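Local coordinates for sensory box/GGDEF family protein (Vibrio cholerae serotype O1, PDB 6EIB) that catalyses the condensation of two GTP molecules into the second messenger c-di-GMP through its magnesium-dependent GGDEF domain and so takes part in biofilm formation, at residues Arg23-Arg28 / Ser124-Gly129; Gln29-Ile34 / Ile83-Asn88; Asp54-Phe59 / His108-Gln113; Gln100-Phe105 / Ile117-Gly122. One frame throughout, in Å; residues are numbered along the deposited sequence.

Contact 1. Residues Arg23-Arg28 / Ser124-Gly129. With EDO (1,2-ethanediol), chain O; SO4 (sulfate ion), chain E.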
# COMPACT_ATOMS: atom_id res chain seq x y z
N ARG A 23 13.24 -3.72 15.24
CA ARG A 23 13.07 -5.16 15.47
C ARG A 23 13.73 -5.93 14.28
O ARG A 23 14.50 -6.88 14.46
CB ARG A 23 11.57 -5.46 15.66
CG ARG A 23 11.15 -6.74 16.31
CD ARG A 23 9.78 -6.56 17.00
NE ARG A 23 8.75 -6.11 16.05
CZ ARG A 23 7.91 -5.10 16.27
NH1 ARG A 23 7.94 -4.43 17.41
NH2 ARG A 23 7.02 -4.78 15.34
N ALA A 24 13.46 -5.47 13.06
CA ALA A 24 13.99 -6.10 11.86
C ALA A 24 15.51 -6.12 11.79
O ALA A 24 16.10 -7.14 11.41
CB ALA A 24 13.45 -5.35 10.61
N LYS A 25 16.14 -5.01 12.15
CA LYS A 25 17.61 -4.95 12.21
C LYS A 25 18.14 -5.82 13.36
O LYS A 25 19.12 -6.55 13.19
CB LYS A 25 18.09 -3.51 12.40
CG LYS A 25 18.14 -2.67 11.11
CD LYS A 25 18.49 -1.21 11.43
CE LYS A 25 19.70 -0.68 10.63
NZ LYS A 25 19.48 -0.79 9.18
N ARG A 26 17.45 -5.79 14.50
CA ARG A 26 17.89 -6.51 15.70
C ARG A 26 17.82 -8.03 15.46
O ARG A 26 18.76 -8.77 15.78
CB ARG A 26 17.03 -6.11 16.90
CG ARG A 26 17.26 -6.93 18.19
CD ARG A 26 16.48 -6.30 19.37
NE ARG A 26 15.02 -6.41 19.16
CZ ARG A 26 14.29 -7.47 19.55
NH1 ARG A 26 14.87 -8.47 20.21
NH2 ARG A 26 12.98 -7.50 19.32
N LEU A 27 16.69 -8.50 14.95
CA LEU A 27 16.51 -9.91 14.63
C LEU A 27 17.04 -10.33 13.25
O LEU A 27 17.05 -11.51 12.91
CB LEU A 27 15.01 -10.24 14.72
CG LEU A 27 14.42 -9.87 16.09
CD1 LEU A 27 12.91 -10.04 16.16
CD2 LEU A 27 15.08 -10.75 17.18
N ARG A 28 17.52 -9.37 12.46
CA ARG A 28 17.96 -9.65 11.09
C ARG A 28 16.88 -10.33 10.25
O ARG A 28 17.13 -11.35 9.63
CB ARG A 28 19.24 -10.49 11.12
CG ARG A 28 20.41 -9.72 11.73
CD ARG A 28 21.70 -10.54 11.98
NE ARG A 28 21.55 -11.63 12.93
CZ ARG A 28 22.06 -12.85 12.77
NH1 ARG A 28 22.75 -13.16 11.68
NH2 ARG A 28 21.87 -13.78 13.71
N SER A 124 9.24 -1.79 -1.67
CA SER A 124 10.64 -1.90 -1.36
C SER A 124 10.74 -2.63 -0.05
O SER A 124 9.74 -3.12 0.49
CB SER A 124 11.31 -0.52 -1.26
OG SER A 124 12.75 -0.64 -1.28
N SER A 125 11.95 -2.67 0.48
CA SER A 125 12.16 -3.31 1.76
C SER A 125 13.41 -2.76 2.46
O SER A 125 14.22 -2.06 1.85
CB SER A 125 12.28 -4.81 1.59
OG SER A 125 13.46 -5.14 0.90
N LEU A 126 13.59 -3.12 3.73
CA LEU A 126 14.75 -2.66 4.49
C LEU A 126 16.04 -3.05 3.78
O LEU A 126 16.18 -4.20 3.33
CB LEU A 126 14.73 -3.29 5.90
CG LEU A 126 15.92 -3.08 6.85
CD1 LEU A 126 15.97 -1.68 7.33
CD2 LEU A 126 15.86 -4.07 8.02
N HIS A 127 16.96 -2.09 3.61
CA HIS A 127 18.31 -2.35 3.08
C HIS A 127 19.35 -2.14 4.22
O HIS A 127 19.08 -1.43 5.19
CB HIS A 127 18.66 -1.44 1.89
CG HIS A 127 17.85 -1.71 0.65
ND1 HIS A 127 18.09 -1.05 -0.54
CD2 HIS A 127 16.79 -2.52 0.42
CE1 HIS A 127 17.24 -1.49 -1.46
NE2 HIS A 127 16.43 -2.37 -0.90
N HIS A 128 20.54 -2.70 4.09
CA HIS A 128 21.54 -2.55 5.16
C HIS A 128 21.94 -1.11 5.55
O HIS A 128 22.09 -0.80 6.73
CB HIS A 128 22.76 -3.38 4.79
CG HIS A 128 22.50 -4.85 4.87
ND1 HIS A 128 22.12 -5.47 6.04
CD2 HIS A 128 22.45 -5.81 3.91
CE1 HIS A 128 21.90 -6.75 5.81
NE2 HIS A 128 22.10 -6.99 4.52
N GLY A 129 22.07 -0.21 4.59
CA GLY A 129 22.48 1.14 4.94
C GLY A 129 21.38 2.00 5.55
O GLY A 129 21.63 3.17 5.88
C1 EDO O . 24.22 -4.19 8.08
O1 EDO O . 25.07 -4.38 6.94
C2 EDO O . 23.81 -2.72 8.14
O2 EDO O . 22.60 -2.57 8.87
S SO4 E . 14.77 -8.78 1.27
O1 SO4 E . 14.13 -7.58 1.80
O2 SO4 E . 13.77 -9.62 0.63
O3 SO4 E . 15.80 -8.42 0.31
O4 SO4 E . 15.36 -9.55 2.39

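Contact 2. Residues Gln29-Ile34 / Ile83-Asn88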
# COMPACT_ATOMS: atom_id res chain seq x y z
N GLN A 29 15.69 -9.74 10.22
CA GLN A 29 14.60 -10.25 9.40
C GLN A 29 14.33 -9.27 8.26
O GLN A 29 14.50 -8.04 8.43
CB GLN A 29 13.34 -10.43 10.26
CG GLN A 29 13.47 -11.46 11.40
CD GLN A 29 12.25 -11.45 12.33
OE1 GLN A 29 11.41 -10.54 12.25
NE2 GLN A 29 12.15 -12.44 13.18
N PRO A 30 13.82 -9.79 7.13
CA PRO A 30 13.46 -8.84 6.06
C PRO A 30 12.22 -8.05 6.45
O PRO A 30 11.37 -8.55 7.20
CB PRO A 30 13.19 -9.75 4.86
CG PRO A 30 12.79 -11.11 5.47
CD PRO A 30 13.62 -11.20 6.76
N LEU A 31 12.08 -6.83 5.93
CA LEU A 31 10.95 -5.99 6.28
C LEU A 31 10.49 -5.28 5.03
O LEU A 31 11.21 -4.42 4.55
CB LEU A 31 11.35 -4.93 7.33
CG LEU A 31 10.31 -3.89 7.75
CD1 LEU A 31 9.13 -4.52 8.43
CD2 LEU A 31 10.90 -2.79 8.66
N SER A 32 9.27 -5.53 4.57
CA SER A 32 8.83 -4.95 3.28
C SER A 32 7.79 -3.86 3.43
O SER A 32 7.07 -3.77 4.43
CB SER A 32 8.27 -6.06 2.37
OG SER A 32 9.29 -6.93 1.90
N CYS A 33 7.72 -3.00 2.41
CA CYS A 33 6.88 -1.84 2.50
C CYS A 33 6.18 -1.65 1.16
O CYS A 33 6.85 -1.64 0.13
CB CYS A 33 7.75 -0.62 2.84
SG CYS A 33 6.84 0.90 2.98
N ILE A 34 4.86 -1.55 1.17
CA ILE A 34 4.10 -1.29 -0.09
C ILE A 34 3.40 0.03 0.01
O ILE A 34 2.65 0.26 0.95
CB ILE A 34 3.01 -2.36 -0.36
CG1 ILE A 34 3.60 -3.77 -0.37
CG2 ILE A 34 2.31 -2.04 -1.72
CD1 ILE A 34 2.50 -4.92 -0.21
N ILE A 83 -0.10 2.67 2.98
CA ILE A 83 1.14 1.98 3.13
C ILE A 83 0.85 0.66 3.84
O ILE A 83 0.04 0.62 4.77
CB ILE A 83 2.12 2.87 3.90
CG1 ILE A 83 3.50 2.23 4.06
CG2 ILE A 83 1.58 3.13 5.26
CD1 ILE A 83 4.51 3.30 4.63
N ILE A 84 1.48 -0.41 3.38
CA ILE A 84 1.42 -1.70 4.06
C ILE A 84 2.82 -2.11 4.45
O ILE A 84 3.73 -2.14 3.61
CB ILE A 84 0.77 -2.76 3.19
CG1 ILE A 84 -0.61 -2.30 2.77
CG2 ILE A 84 0.66 -4.12 3.94
CD1 ILE A 84 -1.20 -3.16 1.67
N VAL A 85 2.99 -2.45 5.72
CA VAL A 85 4.28 -2.88 6.22
C VAL A 85 4.23 -4.33 6.58
O VAL A 85 3.35 -4.73 7.35
CB VAL A 85 4.70 -2.04 7.45
CG1 VAL A 85 6.01 -2.62 8.08
CG2 VAL A 85 4.85 -0.56 7.04
N LEU A 86 5.14 -5.12 6.01
CA LEU A 86 5.09 -6.58 6.22
C LEU A 86 6.33 -7.09 6.97
O LEU A 86 7.42 -7.11 6.41
CB LEU A 86 4.95 -7.33 4.90
CG LEU A 86 3.80 -7.15 3.91
CD1 LEU A 86 4.13 -7.84 2.60
CD2 LEU A 86 2.54 -7.81 4.42
N GLU A 87 6.18 -7.46 8.23
CA GLU A 87 7.33 -8.01 8.98
C GLU A 87 7.77 -9.39 8.49
O GLU A 87 6.95 -10.19 8.03
CB GLU A 87 7.03 -8.06 10.47
CG GLU A 87 6.91 -6.69 11.12
CD GLU A 87 6.96 -6.79 12.65
OE1 GLU A 87 5.87 -6.75 13.26
OE2 GLU A 87 8.06 -6.92 13.23
N ASN A 88 9.06 -9.65 8.61
CA ASN A 88 9.62 -10.94 8.23
C ASN A 88 9.13 -11.38 6.85
O ASN A 88 8.71 -12.53 6.65
CB ASN A 88 9.30 -12.01 9.29
CG ASN A 88 10.29 -13.14 9.25
OD1 ASN A 88 11.43 -12.94 8.85
ND2 ASN A 88 9.87 -14.33 9.71
O HOH W 1 8.69 -9.64 14.12
O HOH W 2 10.92 -8.04 9.80

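Contact 3. Residues Asp54-Phe59 / His108-Gln113. With SO4 (sulfate ion), chain F.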
# COMPACT_ATOMS: atom_id res chain seq x y z
N ASP A 54 -15.55 6.99 0.18
CA ASP A 54 -15.24 6.29 1.42
C ASP A 54 -15.49 4.78 1.36
O ASP A 54 -14.78 4.02 2.01
CB ASP A 54 -16.05 6.91 2.56
CG ASP A 54 -15.43 8.20 3.07
OD1 ASP A 54 -14.42 8.64 2.47
OD2 ASP A 54 -15.97 8.80 4.03
N GLU A 55 -16.49 4.35 0.60
CA GLU A 55 -16.75 2.91 0.44
C GLU A 55 -15.61 2.23 -0.26
O GLU A 55 -15.28 1.07 0.04
CB GLU A 55 -18.04 2.66 -0.34
CG GLU A 55 -19.31 2.96 0.43
CD GLU A 55 -20.58 2.75 -0.41
OE1 GLU A 55 -20.46 2.45 -1.63
OE2 GLU A 55 -21.68 2.89 0.16
N VAL A 56 -15.05 2.93 -1.25
CA VAL A 56 -13.90 2.43 -2.00
C VAL A 56 -12.71 2.23 -1.07
O VAL A 56 -12.05 1.18 -1.11
CB VAL A 56 -13.47 3.40 -3.12
CG1 VAL A 56 -12.25 2.83 -3.86
CG2 VAL A 56 -14.62 3.66 -4.08
N LEU A 57 -12.44 3.24 -0.25
CA LEU A 57 -11.35 3.17 0.72
C LEU A 57 -11.59 1.98 1.66
O LEU A 57 -10.68 1.20 1.95
CB LEU A 57 -11.28 4.46 1.54
CG LEU A 57 -10.97 5.77 0.81
CD1 LEU A 57 -11.16 6.96 1.72
CD2 LEU A 57 -9.58 5.74 0.26
N CYS A 58 -12.83 1.82 2.09
CA CYS A 58 -13.16 0.73 3.00
C CYS A 58 -12.97 -0.64 2.38
O CYS A 58 -12.39 -1.53 3.03
CB CYS A 58 -14.60 0.87 3.48
SG CYS A 58 -14.75 2.13 4.75
N PHE A 59 -13.43 -0.81 1.15
CA PHE A 59 -13.22 -2.04 0.40
C PHE A 59 -11.74 -2.34 0.23
O PHE A 59 -11.32 -3.50 0.32
CB PHE A 59 -13.90 -1.97 -0.97
CG PHE A 59 -13.61 -3.17 -1.83
CD1 PHE A 59 -14.38 -4.32 -1.70
CD2 PHE A 59 -12.55 -3.18 -2.72
CE1 PHE A 59 -14.11 -5.45 -2.47
CE2 PHE A 59 -12.26 -4.31 -3.48
CZ PHE A 59 -13.04 -5.44 -3.35
N HIS A 108 -12.93 -5.67 -9.02
CA HIS A 108 -14.16 -5.48 -8.24
C HIS A 108 -15.04 -4.39 -8.86
O HIS A 108 -14.59 -3.27 -9.06
CB HIS A 108 -13.84 -5.17 -6.79
CG HIS A 108 -15.06 -5.01 -5.94
ND1 HIS A 108 -15.74 -6.09 -5.41
CD2 HIS A 108 -15.68 -3.91 -5.47
CE1 HIS A 108 -16.76 -5.65 -4.70
NE2 HIS A 108 -16.75 -4.33 -4.72
N PRO A 109 -16.29 -4.73 -9.18
CA PRO A 109 -17.21 -3.72 -9.72
C PRO A 109 -17.77 -2.86 -8.60
O PRO A 109 -18.08 -3.41 -7.52
CB PRO A 109 -18.32 -4.57 -10.35
CG PRO A 109 -18.33 -5.82 -9.51
CD PRO A 109 -16.91 -6.07 -9.11
N PHE A 110 -17.86 -1.55 -8.81
CA PHE A 110 -18.29 -0.64 -7.76
C PHE A 110 -19.60 0.03 -8.11
O PHE A 110 -19.74 0.52 -9.22
CB PHE A 110 -17.25 0.47 -7.52
CG PHE A 110 -16.04 0.03 -6.74
CD1 PHE A 110 -16.08 -0.01 -5.36
CD2 PHE A 110 -14.86 -0.33 -7.38
CE1 PHE A 110 -15.00 -0.41 -4.63
CE2 PHE A 110 -13.76 -0.75 -6.64
CZ PHE A 110 -13.83 -0.77 -5.27
N PHE A 111 -20.53 0.10 -7.15
CA PHE A 111 -21.72 0.93 -7.31
C PHE A 111 -22.69 0.39 -8.37
O PHE A 111 -22.33 -0.51 -9.14
CB PHE A 111 -21.35 2.37 -7.68
CG PHE A 111 -20.16 2.92 -6.92
CD1 PHE A 111 -20.01 2.69 -5.56
CD2 PHE A 111 -19.19 3.68 -7.58
CE1 PHE A 111 -18.90 3.21 -4.85
CE2 PHE A 111 -18.09 4.19 -6.89
CZ PHE A 111 -17.95 3.94 -5.53
N GLU A 112 -23.91 0.89 -8.34
CA GLU A 112 -24.93 0.49 -9.31
C GLU A 112 -24.43 0.39 -10.75
O GLU A 112 -24.94 -0.43 -11.53
CB GLU A 112 -26.13 1.45 -9.24
CG GLU A 112 -27.36 0.98 -10.02
CD GLU A 112 -27.30 1.32 -11.51
OE1 GLU A 112 -28.01 0.67 -12.30
OE2 GLU A 112 -26.53 2.25 -11.88
N GLN A 113 -23.47 1.22 -11.15
CA GLN A 113 -23.05 1.13 -12.54
C GLN A 113 -21.81 0.29 -12.78
O GLN A 113 -21.24 0.36 -13.87
CB GLN A 113 -22.89 2.52 -13.16
CG GLN A 113 -21.79 3.39 -12.59
CD GLN A 113 -21.91 4.78 -13.18
OE1 GLN A 113 -22.63 5.62 -12.63
NE2 GLN A 113 -21.24 5.03 -14.31
S SO4 F . -14.64 -9.44 -4.53
O1 SO4 F . -15.80 -8.76 -3.98
O2 SO4 F . -14.99 -10.77 -5.01
O3 SO4 F . -14.10 -8.75 -5.69
O4 SO4 F . -13.66 -9.53 -3.44

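Contact 4. Residues Gln100-Phe105 / Ile117-Gly122. With ACT (acetate ion), chain P; SO4 (sulfate ion), chain F.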
# COMPACT_ATOMS: atom_id res chain seq x y z
N GLN A 100 -1.49 -8.84 -6.45
CA GLN A 100 -2.79 -9.46 -6.17
C GLN A 100 -3.79 -8.39 -5.70
O GLN A 100 -4.95 -8.41 -6.09
CB GLN A 100 -2.66 -10.56 -5.12
CG GLN A 100 -1.92 -11.80 -5.61
CD GLN A 100 -1.90 -12.90 -4.57
OE1 GLN A 100 -1.85 -12.63 -3.37
NE2 GLN A 100 -1.95 -14.15 -5.02
N ILE A 101 -3.34 -7.49 -4.83
CA ILE A 101 -4.21 -6.41 -4.40
C ILE A 101 -4.62 -5.53 -5.60
O ILE A 101 -5.79 -5.17 -5.73
CB ILE A 101 -3.52 -5.53 -3.32
CG1 ILE A 101 -3.31 -6.33 -2.04
CG2 ILE A 101 -4.31 -4.22 -3.02
CD1 ILE A 101 -2.21 -5.75 -1.18
N ARG A 102 -3.64 -5.18 -6.46
CA ARG A 102 -3.90 -4.35 -7.65
C ARG A 102 -4.96 -5.01 -8.52
O ARG A 102 -5.91 -4.35 -8.98
CB ARG A 102 -2.61 -4.14 -8.46
CG ARG A 102 -2.81 -3.28 -9.71
CD ARG A 102 -1.63 -3.32 -10.69
NE ARG A 102 -1.26 -4.66 -11.11
CZ ARG A 102 -1.97 -5.42 -11.93
NH1 ARG A 102 -3.14 -5.00 -12.42
NH2 ARG A 102 -1.53 -6.62 -12.25
N GLN A 103 -4.77 -6.31 -8.76
CA GLN A 103 -5.67 -7.07 -9.64
C GLN A 103 -7.06 -7.23 -9.09
O GLN A 103 -8.03 -7.06 -9.82
CB GLN A 103 -5.10 -8.43 -9.92
CG GLN A 103 -4.02 -8.45 -10.99
CD GLN A 103 -3.21 -9.73 -10.94
OE1 GLN A 103 -3.15 -10.40 -9.90
NE2 GLN A 103 -2.64 -10.12 -12.08
N ARG A 104 -7.17 -7.60 -7.82
CA ARG A 104 -8.50 -7.79 -7.25
C ARG A 104 -9.25 -6.48 -7.09
O ARG A 104 -10.49 -6.44 -7.18
CB ARG A 104 -8.42 -8.56 -5.93
CG ARG A 104 -8.15 -10.04 -6.17
CD ARG A 104 -8.48 -10.88 -4.96
NE ARG A 104 -9.85 -10.66 -4.49
CZ ARG A 104 -10.25 -10.98 -3.26
NH1 ARG A 104 -9.38 -11.52 -2.43
NH2 ARG A 104 -11.48 -10.72 -2.86
N PHE A 105 -8.53 -5.38 -6.88
CA PHE A 105 -9.17 -4.11 -6.82
C PHE A 105 -9.73 -3.75 -8.21
O PHE A 105 -10.87 -3.29 -8.33
CB PHE A 105 -8.17 -3.05 -6.32
CG PHE A 105 -8.78 -1.72 -6.01
CD1 PHE A 105 -9.56 -1.55 -4.87
CD2 PHE A 105 -8.52 -0.63 -6.82
CE1 PHE A 105 -10.09 -0.30 -4.56
CE2 PHE A 105 -9.06 0.63 -6.52
CZ PHE A 105 -9.84 0.80 -5.40
N ILE A 117 -12.34 0.67 -10.69
CA ILE A 117 -11.37 1.58 -10.11
C ILE A 117 -10.03 0.85 -10.01
O ILE A 117 -10.00 -0.36 -9.75
CB ILE A 117 -11.83 2.09 -8.72
CG1 ILE A 117 -13.27 2.58 -8.81
CG2 ILE A 117 -10.94 3.23 -8.18
CD1 ILE A 117 -13.85 3.03 -7.46
N TYR A 118 -8.93 1.59 -10.16
CA TYR A 118 -7.60 1.00 -10.26
C TYR A 118 -6.64 1.65 -9.25
O TYR A 118 -6.91 2.73 -8.71
CB TYR A 118 -7.06 1.15 -11.71
CG TYR A 118 -7.99 0.61 -12.77
CD1 TYR A 118 -7.92 -0.73 -13.15
CD2 TYR A 118 -8.98 1.40 -13.36
CE1 TYR A 118 -8.79 -1.26 -14.11
CE2 TYR A 118 -9.89 0.85 -14.32
CZ TYR A 118 -9.76 -0.47 -14.67
OH TYR A 118 -10.60 -1.06 -15.61
N LEU A 119 -5.50 1.00 -9.00
CA LEU A 119 -4.52 1.56 -8.09
C LEU A 119 -3.14 1.31 -8.66
O LEU A 119 -3.00 0.50 -9.57
CB LEU A 119 -4.69 0.95 -6.67
CG LEU A 119 -4.49 -0.56 -6.44
CD1 LEU A 119 -3.01 -0.93 -6.30
CD2 LEU A 119 -5.27 -1.00 -5.20
N CYS A 120 -2.12 2.00 -8.15
CA CYS A 120 -0.74 1.67 -8.49
C CYS A 120 -0.05 1.35 -7.19
O CYS A 120 -0.53 1.78 -6.15
CB CYS A 120 -0.00 2.82 -9.19
SG CYS A 120 -0.61 3.09 -10.89
N ALA A 121 1.07 0.65 -7.25
CA ALA A 121 1.77 0.29 -6.03
C ALA A 121 3.25 0.34 -6.27
O ALA A 121 3.72 0.03 -7.38
CB ALA A 121 1.34 -1.15 -5.53
N GLY A 122 3.99 0.76 -5.25
CA GLY A 122 5.44 0.68 -5.33
C GLY A 122 5.88 -0.17 -4.14
O GLY A 122 5.28 -0.07 -3.06
C ACT P . -3.79 -7.97 -15.01
O ACT P . -3.81 -7.59 -16.20
OXT ACT P . -2.66 -7.99 -14.47
CH3 ACT P . -5.03 -8.40 -14.29
S SO4 F . -14.64 -9.44 -4.53
O1 SO4 F . -15.80 -8.76 -3.98
O2 SO4 F . -14.99 -10.77 -5.01
O3 SO4 F . -14.10 -8.75 -5.69
O4 SO4 F . -13.66 -9.53 -3.44
O HOH W 3 -5.74 -1.87 -10.18
O HOH W 4 -12.74 -1.78 -9.97

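Contact 1. Residues Arg23-Arg28 / Ser124-Gly129
Leu126 and Lys25 carry most of this contact, in which the last turn of helix 10-27 meets the loop that leaves the end of strand 119-125. Leu126 holds its CG anti to the backbone N (chi1 174°), which sends the isobutyl fork at the helix. Branch CD2 lies 3.8 Å from CB of Ala24 and 4.1 Å from CG of Lys25, so it straddles the two neighbouring helical residues. The lysine crosses the leucine at about a right angle, and its chain bends at chi3 and chi4 (126° and 57°). The bends bring NZ over the loop, 4.1 Å from Leu126 CD1 and 3.6 Å from the carbonyl O of His128. Its hydrogen bond, however, is to the backbone O of Asp130, just past the segment. A 1,2-ethanediol, probably from the crystallisation liquor, gives a weak hydrogen bond from O2 to His128 O at 2.8 Å. The helix ends here in a Schellman motif with Arg28 at the C-prime position, turning the chain toward strand 31-38. Apolar at Leu126 and Ala24 and polar at the lysine end, whose ammonium only passes near His128 O, this is a small surface contact away from the probable magnesium site.

Contact 2. Residues Gln29-Ile34 / Ile83-Asn88
The carbonyl O of Ile34 is held by one hydrogen bond and one CA-H...O contact: the first from the amide N of Ile84 at 2.8 Å (N-H...O angle 162°, donor in the carbonyl plane), the second from CA of Ile83 at 3.2 Å. Strands 31-34 and 83-87 run antiparallel here, their axes at 165°. Ile34-Ile84 and Ser32-Leu86 are hydrogen-bonded pairs, with Cys33-Val85 the non-hydrogen-bonded pair between them. Toward one face of the sheet the SG of Cys33, anti to its backbone N, reaches CD1 of Ile83 at 3.7 Å, while CD1 of Leu31 meets CG1 of Val85 at 3.7 Å. Beyond the Ser32-Leu86 pair a water donates to Pro30 O and accepts from Asn88 N, at 2.7 Å each. The side-chain amides of Gln29 and Asn88 stack with planes 26° apart, and Asn88 OD1 lies 3.5 Å from Pro30 CD. Glu87 makes a salt bridge with Arg23. Strand 31-38 is the middle strand of the GGDEF sheet; its neighbour 81-87 starts just past Glu80, the predicted proton acceptor. The face of Leu31, Cys33 and Val85 is covered by helices 10-27 and 133-148, that of Ser32, Ile34 and Leu86 by helix 91-107.

Contact 3. Residues Asp54-Phe59 / His108-Gln113
An aromatic cluster of Phe59, His108 and Phe110 joins helix 50-67 to the loop that follows helix 91-107. Phe59 and His108 both place CG anti to the backbone N and reach toward each other tip to tip, so that their rings stack face to face, centroids 3.8 Å apart and planes at 20°. The fit is tight: CZ of Phe59 lies 3.3 Å from CG of His108. Phe110 turns an edge toward the face of Phe59 in an offset edge-to-face pair, planes at 85°, with its CZ 3.7 Å from Phe59 CD2. His108 CD2 in turn stands 3.6 Å above the centre of the Phe110 ring, so each of the three rings touches the other two. Helices 50-67 and 91-107 pack side by side against the central GGDEF sheet, and Phe105 of the second helix reaches Val56 and Phe59 of the first. One turn before Phe59, the CG2 branch of Val56 lies 3.6 Å from CZ of Phe111, whose ring also meets Phe48 and has CB of Phe110 over one face. OE1 of Glu55 comes to the edge of the same ring, 3.7 Å from CE1. At the stack's edge His108 ND1 donates to O3 of a sulfate, 3.1 Å away at 154°, an anion that would probably favour a protonated imidazole; Arg104 also binds this sulfate.

Contact 4. Residues Gln100-Phe105 / Ile117-Gly122
Helix segment 100-105 runs antiparallel to strand segment 119-122, their axes at 179° and 8.4 Å apart at the closest. The chain passes from strand 81-87 through helix 91-107 into strand 119-125, which lies parallel to the first with strand 31-38 between them: a beta-alpha-beta crossover, the second half of the ferredoxin-like core of GGDEF domains. Leu119 is the wedge. Its CG takes the crowded position between the backbone N and carbonyl carbon (chi1 62°), and the fork spreads along the helix. Branch CD1 reaches CA of Arg102 at 3.8 Å, and CD2 nestles against CD2 of Phe105 at 3.7 Å and against CG2 of Ile101. Phe105, with CG anti to its backbone N (chi1 -171°), lays its ring beside Ile117 and Tyr118. There its CE2 meets CG2 of Ile117 at 3.6 Å, while the carbonyl O of Tyr118 lies at the ring edge. Water bridges the two backbones, giving a proton to Arg102 O (2.8 Å) and accepting one from Leu119 N (3.1 Å); a second water receives the amide of Ile117. The guanidinium of Arg102 bends outward to a salt bridge with Glu99. Ile117 and Leu119 also touch Ile38 and Ile36, so apolar side chains pack behind strand 31-38, whose Asp37 and Ile38 are the probable magnesium ligands, while water links backbone groups that do not bond directly.

How the contacts relate
Contacts 2 and 4 are buried and share the central sheet: Ile34 of one packs on Ala121 of the other, and Ile84 on Ile101. Contact 2 is held mainly by backbone hydrogen bonds between strands, contact 4 by apolar side chains between helix and strand, with water between the backbones. Contact 1 lies at the surface beyond contact 2, joined to it where Leu126 N and Ser124 O pair with strand 31-38. Contact 3, partly buried and largely aromatic, sits across the domain, its centre about 36 Å from that of contact 1. It meets contact 4 through Val56 and Phe110 against Phe105 and Ile117. Contact 4 uses the beginning of strand 119-125, contact 1 the loop leaving its end.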